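Local coordinates for ORF 37 (Human herpesvirus 8 type M, PDB 3POV), which cleaves DNA as both an endonuclease and an exonuclease, processing branched or non-linear viral DNA intermediates so that unit-length linear genomes can be packaged, at residues A[246-251]-A[406-411]; A[342-347]-A[436-441]; A[183-188]-A[431-436]. All coordinates share one frame; numbering follows the deposited sequence.

Interaction 1 of 3, residues A[246-251]-A[406-411]; sequences EIKCRF and IATGFF. With nucleotides of chain B.
Arg-250 and Phe-411, with Lys-248, lose the most surface where strands 243-250 and 403-412 run parallel, side by side in the mixed central sheet of the PD-(D/E)XK nuclease fold. Five backbone hydrogen bonds join the strands, from Ala-407 N to Glu-246 O at one end to Phe-411 N on Arg-250 O at the other. Glu-246, Lys-248 and Arg-250 lie on one face with Ile-406, Thr-408 and Phe-410; Ile-247, Cys-249 and Ala-407 lie on the other. The Phe-410 ring meets the root of Arg-250 obliquely, its CD1 3.4 Å from Arg-250 CB and its CE1 3.5 Å from Arg-250 CG. Beyond this the arginine bends at chi2 and chi3, which turns its guanidinium 82° from the phenyl plane and lets Arg-250 NE donate a bent 3.3 Å hydrogen bond to Cys-249 O from above that carbonyl's plane. Arg-250 NH1 is held by a salt bridge to Asp-304, while OP2 of DG3 in chain B lies over one guanidinium face. Lys-248 brings CB to 3.7 Å from Thr-408 OG1, then bends at chi2 (-54°) back along its own strand, and its NZ forms a salt bridge with Glu-246 OE2. Glu-246 and Ile-247, with Asp-223, form the magnesium site, so metal ligands and, just beyond the strand's end, a DNA contact follow each other along 246-251. At the end of the pairing, Phe-411 lies alongside Phe-251, planes near parallel at 25° but slid apart with little overlap, and its CE2 comes 3.8 Å from Cys-249 SG. There the backbone itself grips the DNA: Phe-251 N donates a nearly straight hydrogen bond of 2.7 Å to OP1 of DG3 in chain B.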
loop_
_atom_site.group_PDB
_atom_site.type_symbol
_atom_site.label_atom_id
_atom_site.label_comp_id
_atom_site.label_asym_id
_atom_site.label_seq_id
_atom_site.Cartn_x
_atom_site.Cartn_y
_atom_site.Cartn_z
ATOM N N GLU A 246 1.947 -7.774 2.039
ATOM C CA GLU A 246 0.835 -6.908 1.679
ATOM C C GLU A 246 -0.467 -7.650 2.016
ATOM O O GLU A 246 -0.735 -8.726 1.482
ATOM C CB GLU A 246 0.893 -6.523 0.199
ATOM C CG GLU A 246 -0.192 -5.541 -0.238
ATOM C CD GLU A 246 -0.195 -4.243 0.577
ATOM O OE1 GLU A 246 0.781 -3.990 1.316
ATOM O OE2 GLU A 246 -1.174 -3.471 0.482
ATOM N N ILE A 247 -1.258 -7.079 2.919
ATOM C CA ILE A 247 -2.466 -7.735 3.417
ATOM C C ILE A 247 -3.725 -7.376 2.625
ATOM O O ILE A 247 -4.116 -6.207 2.570
ATOM C CB ILE A 247 -2.710 -7.390 4.899
ATOM C CG1 ILE A 247 -1.612 -8.002 5.774
ATOM C CG2 ILE A 247 -4.100 -7.850 5.333
ATOM C CD1 ILE A 247 -1.815 -7.768 7.256
ATOM N N LYS A 248 -4.357 -8.387 2.025
ATOM C CA LYS A 248 -5.607 -8.189 1.292
ATOM C C LYS A 248 -6.745 -9.031 1.885
ATOM O O LYS A 248 -6.525 -9.808 2.815
ATOM C CB LYS A 248 -5.413 -8.519 -0.189
ATOM C CG LYS A 248 -4.345 -7.676 -0.881
ATOM C CD LYS A 248 -4.615 -6.192 -0.686
ATOM C CE LYS A 248 -3.598 -5.324 -1.407
ATOM N NZ LYS A 248 -3.733 -3.894 -1.004
ATOM N N CYS A 249 -7.953 -8.881 1.343
ATOM C CA CYS A 249 -9.131 -9.600 1.843
ATOM C C CYS A 249 -10.081 -10.027 0.724
ATOM O O CYS A 249 -10.462 -9.213 -0.113
ATOM C CB CYS A 249 -9.911 -8.731 2.832
ATOM S SG CYS A 249 -9.077 -8.334 4.378
ATOM N N ARG A 250 -10.474 -11.301 0.720
ATOM C CA ARG A 250 -11.513 -11.776 -0.197
ATOM C C ARG A 250 -12.813 -12.073 0.563
ATOM O O ARG A 250 -12.787 -12.635 1.666
ATOM C CB ARG A 250 -11.063 -13.029 -0.951
ATOM C CG ARG A 250 -10.114 -12.802 -2.120
ATOM C CD ARG A 250 -10.740 -11.992 -3.241
ATOM N NE ARG A 250 -10.445 -10.574 -3.081
ATOM C CZ ARG A 250 -9.585 -9.891 -3.824
ATOM N NH1 ARG A 250 -8.934 -10.479 -4.813
ATOM N NH2 ARG A 250 -9.388 -8.608 -3.583
ATOM N N PHE A 251 -13.944 -11.705 -0.037
ATOM C CA PHE A 251 -15.249 -11.905 0.587
ATOM C C PHE A 251 -16.230 -12.718 -0.273
ATOM O O PHE A 251 -17.248 -13.190 0.226
ATOM C CB PHE A 251 -15.863 -10.552 0.956
ATOM C CG PHE A 251 -15.061 -9.790 1.959
ATOM C CD1 PHE A 251 -15.172 -10.073 3.311
ATOM C CD2 PHE A 251 -14.174 -8.801 1.553
ATOM C CE1 PHE A 251 -14.417 -9.377 4.242
ATOM C CE2 PHE A 251 -13.421 -8.101 2.479
ATOM C CZ PHE A 251 -13.540 -8.389 3.822
ATOM N N ILE A 406 2.061 -11.499 -0.783
ATOM C CA ILE A 406 0.677 -11.077 -0.602
ATOM C C ILE A 406 -0.023 -12.046 0.352
ATOM O O ILE A 406 -0.103 -13.247 0.087
ATOM C CB ILE A 406 -0.091 -11.027 -1.933
ATOM C CG1 ILE A 406 0.415 -9.869 -2.791
ATOM C CG2 ILE A 406 -1.587 -10.890 -1.684
ATOM C CD1 ILE A 406 0.025 -9.987 -4.249
ATOM N N ALA A 407 -0.495 -11.526 1.477
ATOM C CA ALA A 407 -1.248 -12.335 2.423
ATOM C C ALA A 407 -2.728 -11.989 2.303
ATOM O O ALA A 407 -3.137 -10.866 2.608
ATOM C CB ALA A 407 -0.753 -12.102 3.840
ATOM N N THR A 408 -3.525 -12.948 1.838
ATOM C CA THR A 408 -4.951 -12.715 1.650
ATOM C C THR A 408 -5.801 -13.616 2.536
ATOM O O THR A 408 -5.645 -14.841 2.544
ATOM C CB THR A 408 -5.364 -12.910 0.188
ATOM O OG1 THR A 408 -4.573 -12.053 -0.643
ATOM C CG2 THR A 408 -6.838 -12.568 0.002
ATOM N N GLY A 409 -6.698 -12.997 3.290
ATOM C CA GLY A 409 -7.628 -13.740 4.113
ATOM C C GLY A 409 -8.953 -13.881 3.395
ATOM O O GLY A 409 -9.449 -12.921 2.800
ATOM N N PHE A 410 -9.508 -15.089 3.434
ATOM C CA PHE A 410 -10.857 -15.343 2.929
ATOM C C PHE A 410 -11.842 -15.401 4.093
ATOM O O PHE A 410 -11.660 -16.171 5.034
ATOM C CB PHE A 410 -10.886 -16.633 2.099
ATOM C CG PHE A 410 -10.104 -16.539 0.818
ATOM C CD1 PHE A 410 -10.750 -16.379 -0.397
ATOM C CD2 PHE A 410 -8.719 -16.571 0.832
ATOM C CE1 PHE A 410 -10.030 -16.273 -1.579
ATOM C CE2 PHE A 410 -7.994 -16.467 -0.348
ATOM C CZ PHE A 410 -8.649 -16.317 -1.554
ATOM N N PHE A 411 -12.877 -14.573 4.028
ATOM C CA PHE A 411 -13.814 -14.404 5.136
ATOM C C PHE A 411 -15.215 -14.914 4.807
ATOM O O PHE A 411 -15.592 -14.992 3.641
ATOM C CB PHE A 411 -13.901 -12.921 5.522
ATOM C CG PHE A 411 -12.662 -12.386 6.181
ATOM C CD1 PHE A 411 -12.574 -12.312 7.563
ATOM C CD2 PHE A 411 -11.585 -11.949 5.418
ATOM C CE1 PHE A 411 -11.437 -11.815 8.178
ATOM C CE2 PHE A 411 -10.441 -11.454 6.026
ATOM C CZ PHE A 411 -10.366 -11.384 7.407
ATOM P P DG B 3 -14.077 -9.605 -3.325
ATOM O OP1 DG B 3 -13.987 -10.912 -2.650
ATOM O OP2 DG B 3 -13.389 -9.403 -4.616
ATOM O "O5'" DG B 3 -15.600 -9.214 -3.562
ATOM C "C5'" DG B 3 -16.519 -9.197 -2.497
ATOM C "C4'" DG B 3 -17.857 -8.801 -3.078
ATOM O "O4'" DG B 3 -17.793 -7.399 -3.406
ATOM C "C3'" DG B 3 -18.228 -9.527 -4.369
ATOM O "O3'" DG B 3 -19.457 -10.231 -4.203
ATOM C "C2'" DG B 3 -18.347 -8.432 -5.428
ATOM C "C1'" DG B 3 -18.520 -7.174 -4.590
ATOM N N9 DG B 3 -17.932 -5.984 -5.179
ATOM C C8 DG B 3 -16.643 -5.838 -5.630
ATOM N N7 DG B 3 -16.393 -4.646 -6.094
ATOM C C5 DG B 3 -17.590 -3.962 -5.932
ATOM C C6 DG B 3 -17.920 -2.628 -6.257
ATOM O O6 DG B 3 -17.193 -1.765 -6.767
ATOM N N1 DG B 3 -19.243 -2.332 -5.928
ATOM C C2 DG B 3 -20.129 -3.220 -5.360
ATOM N N2 DG B 3 -21.364 -2.756 -5.116
ATOM N N3 DG B 3 -19.829 -4.478 -5.052
ATOM C C4 DG B 3 -18.547 -4.771 -5.366
ATOM P P DG B 2 -9.790 -4.324 -2.588
ATOM O OP1 DG B 2 -8.530 -4.994 -2.213
ATOM O OP2 DG B 2 -9.918 -3.630 -3.887
ATOM O "O5'" DG B 2 -10.975 -5.398 -2.508
ATOM C "C5'" DG B 2 -11.308 -6.002 -1.264
ATOM C "C4'" DG B 2 -12.734 -6.488 -1.334
ATOM O "O4'" DG B 2 -13.613 -5.344 -1.321
ATOM C "C3'" DG B 2 -13.052 -7.282 -2.595
ATOM O "O3'" DG B 2 -13.617 -8.534 -2.224
ATOM C "C2'" DG B 2 -14.016 -6.406 -3.393
ATOM C "C1'" DG B 2 -14.577 -5.458 -2.341
ATOM N N9 DG B 2 -14.850 -4.117 -2.846
ATOM C C8 DG B 2 -13.957 -3.259 -3.439
ATOM N N7 DG B 2 -14.485 -2.119 -3.789
ATOM C C5 DG B 2 -15.814 -2.229 -3.400
ATOM C C6 DG B 2 -16.870 -1.301 -3.522
ATOM O O6 DG B 2 -16.836 -0.165 -4.017
ATOM N N1 DG B 2 -18.060 -1.807 -3.002
ATOM C C2 DG B 2 -18.201 -3.053 -2.433
ATOM N N2 DG B 2 -19.426 -3.362 -1.986
ATOM N N3 DG B 2 -17.214 -3.934 -2.313
ATOM C C4 DG B 2 -16.055 -3.453 -2.817
HETATM O O HOH W 1 -14.677 -15.064 1.149
#

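Interaction 2 of 3, residues A[342-347]-A[436-441]; sequences SDVYVL and PTLLIV
This is an antiparallel strand pairing inside the mixed central sheet of the nuclease fold, where 342-347 runs beside 436-441 at 164°. Asp-343 with Val-441 and Tyr-345 with Leu-439 are hydrogen-bonded pairs; Val-344 with Ile-440 and Val-346 with Leu-438 are non-hydrogen-bonded. A fifth bond, Leu-347 N to Thr-437 O, continues the pairing. On one face Tyr-345 CG lies opposite its own carbonyl carbon (chi1 -59°), which lays the ring beside Leu-439, pointing the same way, with Tyr-345 CD2 3.6 Å from Leu-439 CD1. The edge of the same ring meets Leu-439 O, and its CE2 is 3.9 Å from Val-441 CG2. On the other face Leu-438 CD2 touches both Val-344 CG1 and Val-346 CG2, 3.9 Å from each, crossing both valines at a slant. Leu-347 crosses Pro-436 at about a right angle, CD1 reaching the proline CB at 3.7 Å. Toward strand 403-412, Thr-437 and Leu-438 both face Phe-410, a classic beta bulge. Strand 359-369 flanks 342-347 and strand 403-412 flanks 436-441; helix 181-197 covers the Tyr-345 and Val-441 face, while helix 276-283 packs on Val-344, Leu-438 and Ile-440.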
loop_
_atom_site.group_PDB
_atom_site.type_symbol
_atom_site.label_atom_id
_atom_site.label_comp_id
_atom_site.label_asym_id
_atom_site.label_seq_id
_atom_site.Cartn_x
_atom_site.Cartn_y
_atom_site.Cartn_z
ATOM N N SER A 342 2.594 -20.703 -3.738
ATOM C CA SER A 342 1.925 -20.107 -2.589
ATOM C C SER A 342 1.861 -21.094 -1.434
ATOM O O SER A 342 2.075 -22.290 -1.616
ATOM C CB SER A 342 0.501 -19.688 -2.955
ATOM O OG SER A 342 0.479 -18.678 -3.942
ATOM N N ASP A 343 1.567 -20.582 -0.244
ATOM C CA ASP A 343 1.243 -21.419 0.903
ATOM C C ASP A 343 -0.219 -21.222 1.267
ATOM O O ASP A 343 -0.660 -20.102 1.534
ATOM C CB ASP A 343 2.123 -21.074 2.102
ATOM C CG ASP A 343 3.575 -21.436 1.880
ATOM O OD1 ASP A 343 3.891 -22.644 1.877
ATOM O OD2 ASP A 343 4.401 -20.511 1.714
ATOM N N VAL A 344 -0.972 -22.315 1.266
ATOM C CA VAL A 344 -2.395 -22.272 1.597
ATOM C C VAL A 344 -2.630 -22.731 3.035
ATOM O O VAL A 344 -2.236 -23.829 3.417
ATOM C CB VAL A 344 -3.211 -23.166 0.642
ATOM C CG1 VAL A 344 -4.699 -22.981 0.883
ATOM C CG2 VAL A 344 -2.861 -22.854 -0.806
ATOM N N TYR A 345 -3.270 -21.887 3.832
ATOM C CA TYR A 345 -3.593 -22.243 5.209
ATOM C C TYR A 345 -5.094 -22.383 5.416
ATOM O O TYR A 345 -5.833 -21.403 5.366
ATOM C CB TYR A 345 -3.047 -21.204 6.192
ATOM C CG TYR A 345 -1.555 -21.020 6.122
ATOM C CD1 TYR A 345 -0.709 -21.715 6.974
ATOM C CD2 TYR A 345 -0.990 -20.156 5.197
ATOM C CE1 TYR A 345 0.660 -21.554 6.908
ATOM C CE2 TYR A 345 0.374 -19.987 5.121
ATOM C CZ TYR A 345 1.196 -20.687 5.980
ATOM O OH TYR A 345 2.560 -20.513 5.905
ATOM N N VAL A 346 -5.536 -23.611 5.646
ATOM C CA VAL A 346 -6.912 -23.864 6.040
ATOM C C VAL A 346 -7.022 -23.612 7.537
ATOM O O VAL A 346 -6.317 -24.231 8.333
ATOM C CB VAL A 346 -7.336 -25.319 5.724
ATOM C CG1 VAL A 346 -8.720 -25.619 6.311
ATOM C CG2 VAL A 346 -7.323 -25.565 4.223
ATOM N N LEU A 347 -7.898 -22.692 7.921
ATOM C CA LEU A 347 -8.058 -22.352 9.329
ATOM C C LEU A 347 -9.136 -23.214 9.978
ATOM O O LEU A 347 -10.124 -23.573 9.335
ATOM C CB LEU A 347 -8.409 -20.871 9.481
ATOM C CG LEU A 347 -7.425 -19.901 8.819
ATOM C CD1 LEU A 347 -7.905 -18.468 8.949
ATOM C CD2 LEU A 347 -6.043 -20.062 9.418
ATOM N N PRO A 436 -12.532 -15.624 9.393
ATOM C CA PRO A 436 -11.541 -16.064 8.411
ATOM C C PRO A 436 -11.559 -17.580 8.256
ATOM O O PRO A 436 -11.481 -18.307 9.245
ATOM C CB PRO A 436 -10.220 -15.606 9.033
ATOM C CG PRO A 436 -10.476 -15.667 10.499
ATOM C CD PRO A 436 -11.912 -15.265 10.681
ATOM N N THR A 437 -11.647 -18.041 7.013
ATOM C CA THR A 437 -11.696 -19.465 6.716
ATOM C C THR A 437 -10.389 -19.933 6.072
ATOM O O THR A 437 -9.911 -21.039 6.337
ATOM C CB THR A 437 -12.880 -19.790 5.782
ATOM O OG1 THR A 437 -12.669 -19.176 4.506
ATOM C CG2 THR A 437 -14.192 -19.269 6.378
ATOM N N LEU A 438 -9.812 -19.074 5.236
ATOM C CA LEU A 438 -8.590 -19.393 4.509
ATOM C C LEU A 438 -7.558 -18.273 4.615
ATOM O O LEU A 438 -7.912 -17.097 4.707
ATOM C CB LEU A 438 -8.903 -19.600 3.028
ATOM C CG LEU A 438 -9.036 -20.992 2.423
ATOM C CD1 LEU A 438 -9.046 -20.852 0.909
ATOM C CD2 LEU A 438 -7.903 -21.905 2.867
ATOM N N LEU A 439 -6.283 -18.645 4.573
ATOM C CA LEU A 439 -5.194 -17.677 4.499
ATOM C C LEU A 439 -4.182 -18.129 3.451
ATOM O O LEU A 439 -3.512 -19.143 3.626
ATOM C CB LEU A 439 -4.521 -17.513 5.867
ATOM C CG LEU A 439 -3.538 -16.347 6.081
ATOM C CD1 LEU A 439 -2.091 -16.785 5.936
ATOM C CD2 LEU A 439 -3.841 -15.152 5.174
ATOM N N ILE A 440 -4.086 -17.384 2.354
ATOM C CA ILE A 440 -3.151 -17.724 1.283
ATOM C C ILE A 440 -1.993 -16.728 1.175
ATOM O O ILE A 440 -2.199 -15.547 0.901
ATOM C CB ILE A 440 -3.867 -17.821 -0.076
ATOM C CG1 ILE A 440 -4.999 -18.851 0.004
ATOM C CG2 ILE A 440 -2.863 -18.159 -1.195
ATOM C CD1 ILE A 440 -5.791 -19.012 -1.273
ATOM N N VAL A 441 -0.778 -17.220 1.399
ATOM C CA VAL A 441 0.422 -16.407 1.261
ATOM C C VAL A 441 1.103 -16.670 -0.078
ATOM O O VAL A 441 1.510 -17.794 -0.364
ATOM C CB VAL A 441 1.423 -16.688 2.389
ATOM C CG1 VAL A 441 2.680 -15.842 2.202
ATOM C CG2 VAL A 441 0.788 -16.412 3.744
#

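Interaction 3 of 3, residues A[183-188]-A[431-436]; sequences LRCEEV and PHVEIP
Between helical residues 183-188 and segment 431-436, a turn that straightens into a strand, the backbones stay well apart: Arg-184 CA lies 6.5 Å from Val-433 CA, and Val-188 CA lies 7.8 Å from Pro-436 CA. The contact is helix-to-loop packing in the PD-(D/E)XK nuclease fold, where helix 181-197 lies against the central sheet and residues 431-434 lead into strand 435-443. Arg-184 and Val-188, one turn apart, point toward the loop, and Cys-185 lies beside them. Val-433 packs against all three from the loop side. With CG1 set between its backbone N and carbonyl carbon (chi1 73°), both of its methyls meet the helix: CG1 comes 3.8 Å from Val-188 CG2, and CG2 comes 3.8 Å from Cys-185 SG. The valines slide past each other in opposite directions. Val-188 uses its second branch, CG1, on the ring of Pro-436, crossing it at about a right angle. Cys-185 also packs on Cys-249, and the two form a disulfide in another structure of this protein, but not here. Glu-186, on the side turned from the loop, binds magnesium in another structure, although no metal is bound to it here; the contact joins its helix to the loop entering strand 435-443. Arg-184, bent at chi3, crosses His-432 at a slant; the guanidinium and imidazole planes differ by 12°, but NH1 meets the ring obliquely, and Val-433 N lies over one guanidinium face. Asp-430 ties both together, making a salt bridge with Arg-184 NH1 and accepting from His-432 ND1. Arg-184 NH1 comes 3.4 Å from His-432 CB.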
loop_
_atom_site.group_PDB
_atom_site.type_symbol
_atom_site.label_atom_id
_atom_site.label_comp_id
_atom_site.label_asym_id
_atom_site.label_seq_id
_atom_site.Cartn_x
_atom_site.Cartn_y
_atom_site.Cartn_z
ATOM N N LEU A 183 -10.932 -2.430 6.975
ATOM C CA LEU A 183 -9.773 -2.234 7.838
ATOM C C LEU A 183 -9.804 -3.182 9.037
ATOM O O LEU A 183 -8.761 -3.566 9.561
ATOM C CB LEU A 183 -9.699 -0.781 8.309
ATOM C CG LEU A 183 -8.516 -0.386 9.197
ATOM C CD1 LEU A 183 -7.195 -0.678 8.507
ATOM C CD2 LEU A 183 -8.604 1.084 9.582
ATOM N N ARG A 184 -11.003 -3.562 9.466
ATOM C CA ARG A 184 -11.140 -4.498 10.575
ATOM C C ARG A 184 -10.732 -5.905 10.162
ATOM O O ARG A 184 -10.253 -6.688 10.983
ATOM C CB ARG A 184 -12.567 -4.493 11.122
ATOM C CG ARG A 184 -12.959 -3.175 11.757
ATOM C CD ARG A 184 -14.119 -3.344 12.717
ATOM N NE ARG A 184 -15.287 -3.923 12.063
ATOM C CZ ARG A 184 -16.446 -4.139 12.674
ATOM N NH1 ARG A 184 -16.593 -3.821 13.954
ATOM N NH2 ARG A 184 -17.460 -4.672 12.004
ATOM N N CYS A 185 -10.922 -6.220 8.886
ATOM C CA CYS A 185 -10.573 -7.538 8.370
ATOM C C CYS A 185 -9.069 -7.662 8.148
ATOM O O CYS A 185 -8.471 -8.695 8.451
ATOM C CB CYS A 185 -11.349 -7.829 7.085
ATOM S SG CYS A 185 -13.145 -7.725 7.293
ATOM N N GLU A 186 -8.459 -6.602 7.632
ATOM C CA GLU A 186 -7.013 -6.568 7.477
ATOM C C GLU A 186 -6.344 -6.836 8.818
ATOM O O GLU A 186 -5.355 -7.557 8.900
ATOM C CB GLU A 186 -6.559 -5.216 6.924
ATOM C CG GLU A 186 -7.444 -4.691 5.813
ATOM C CD GLU A 186 -6.665 -4.297 4.577
ATOM O OE1 GLU A 186 -7.098 -4.679 3.468
ATOM O OE2 GLU A 186 -5.627 -3.611 4.709
ATOM N N GLU A 187 -6.897 -6.258 9.876
ATOM C CA GLU A 187 -6.335 -6.458 11.201
ATOM C C GLU A 187 -6.383 -7.933 11.596
ATOM O O GLU A 187 -5.498 -8.427 12.298
ATOM C CB GLU A 187 -7.062 -5.595 12.233
ATOM C CG GLU A 187 -6.130 -4.918 13.223
ATOM C CD GLU A 187 -5.348 -5.913 14.065
ATOM O OE1 GLU A 187 -5.781 -6.195 15.204
ATOM O OE2 GLU A 187 -4.303 -6.412 13.591
ATOM N N VAL A 188 -7.419 -8.630 11.134
ATOM C CA VAL A 188 -7.572 -10.058 11.391
ATOM C C VAL A 188 -6.455 -10.833 10.712
ATOM O O VAL A 188 -5.755 -11.628 11.351
ATOM C CB VAL A 188 -8.942 -10.573 10.899
ATOM C CG1 VAL A 188 -9.053 -12.084 11.078
ATOM C CG2 VAL A 188 -10.068 -9.856 11.628
ATOM N N PRO A 431 -15.868 -9.496 17.922
ATOM C CA PRO A 431 -17.116 -10.239 17.702
ATOM C C PRO A 431 -17.913 -9.669 16.535
ATOM O O PRO A 431 -18.862 -10.300 16.069
ATOM C CB PRO A 431 -17.882 -10.043 19.017
ATOM C CG PRO A 431 -17.293 -8.813 19.629
ATOM C CD PRO A 431 -15.852 -8.798 19.220
ATOM N N HIS A 432 -17.514 -8.493 16.060
ATOM C CA HIS A 432 -18.246 -7.818 14.996
ATOM C C HIS A 432 -17.608 -8.004 13.619
ATOM O O HIS A 432 -18.206 -7.648 12.602
ATOM C CB HIS A 432 -18.409 -6.332 15.325
ATOM C CG HIS A 432 -19.107 -6.077 16.625
ATOM N ND1 HIS A 432 -18.435 -5.731 17.779
ATOM C CD2 HIS A 432 -20.418 -6.134 16.959
ATOM C CE1 HIS A 432 -19.301 -5.578 18.762
ATOM N NE2 HIS A 432 -20.513 -5.817 18.292
ATOM N N VAL A 433 -16.402 -8.568 13.584
ATOM C CA VAL A 433 -15.733 -8.816 12.308
ATOM C C VAL A 433 -16.044 -10.217 11.770
ATOM O O VAL A 433 -16.321 -11.143 12.534
ATOM C CB VAL A 433 -14.199 -8.592 12.389
ATOM C CG1 VAL A 433 -13.521 -9.722 13.155
ATOM C CG2 VAL A 433 -13.604 -8.474 10.993
ATOM N N GLU A 434 -16.000 -10.361 10.448
ATOM C CA GLU A 434 -16.288 -11.639 9.812
ATOM C C GLU A 434 -15.282 -12.708 10.219
ATOM O O GLU A 434 -14.279 -12.419 10.865
ATOM C CB GLU A 434 -16.344 -11.493 8.290
ATOM C CG GLU A 434 -17.401 -10.508 7.832
ATOM C CD GLU A 434 -17.680 -10.593 6.346
ATOM O OE1 GLU A 434 -18.188 -9.603 5.774
ATOM O OE2 GLU A 434 -17.391 -11.651 5.749
ATOM N N ILE A 435 -15.568 -13.949 9.844
ATOM C CA ILE A 435 -14.743 -15.077 10.244
ATOM C C ILE A 435 -13.837 -15.510 9.104
ATOM O O ILE A 435 -14.299 -15.722 7.979
ATOM C CB ILE A 435 -15.605 -16.274 10.724
ATOM C CG1 ILE A 435 -16.356 -15.903 12.005
ATOM C CG2 ILE A 435 -14.742 -17.514 10.940
ATOM C CD1 ILE A 435 -17.226 -16.997 12.534
ATOM N N PRO A 436 -12.532 -15.624 9.393
ATOM C CA PRO A 436 -11.541 -16.064 8.411
ATOM C C PRO A 436 -11.559 -17.580 8.256
ATOM O O PRO A 436 -11.481 -18.307 9.245
ATOM C CB PRO A 436 -10.220 -15.606 9.033
ATOM C CG PRO A 436 -10.476 -15.667 10.499
ATOM C CD PRO A 436 -11.912 -15.265 10.681
#

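All three contacts belong to one side of the nuclease core and centre on its mixed sheet. Interactions 1 and 2, with centres about 9 Å apart, join four neighbouring strands of the sheet in the order 243-250, 403-412, 435-443 and 342-347; backbone bonds of Phe-410 with Thr-437 and Leu-438 connect them. Interaction 3, about 11 Å from interaction 1 and 15 Å from interaction 2, packs helix 181-197 against the start of strand 435-443 and shares Pro-436 with interaction 2. Along the chain, interaction 1 is nested within the loop closed by interaction 3, whereas interaction 2 crosses both. Distant parts of the sequence thus meet in one sheet, with interaction 1 at the magnesium site and DNA, and interaction 2 farther across it.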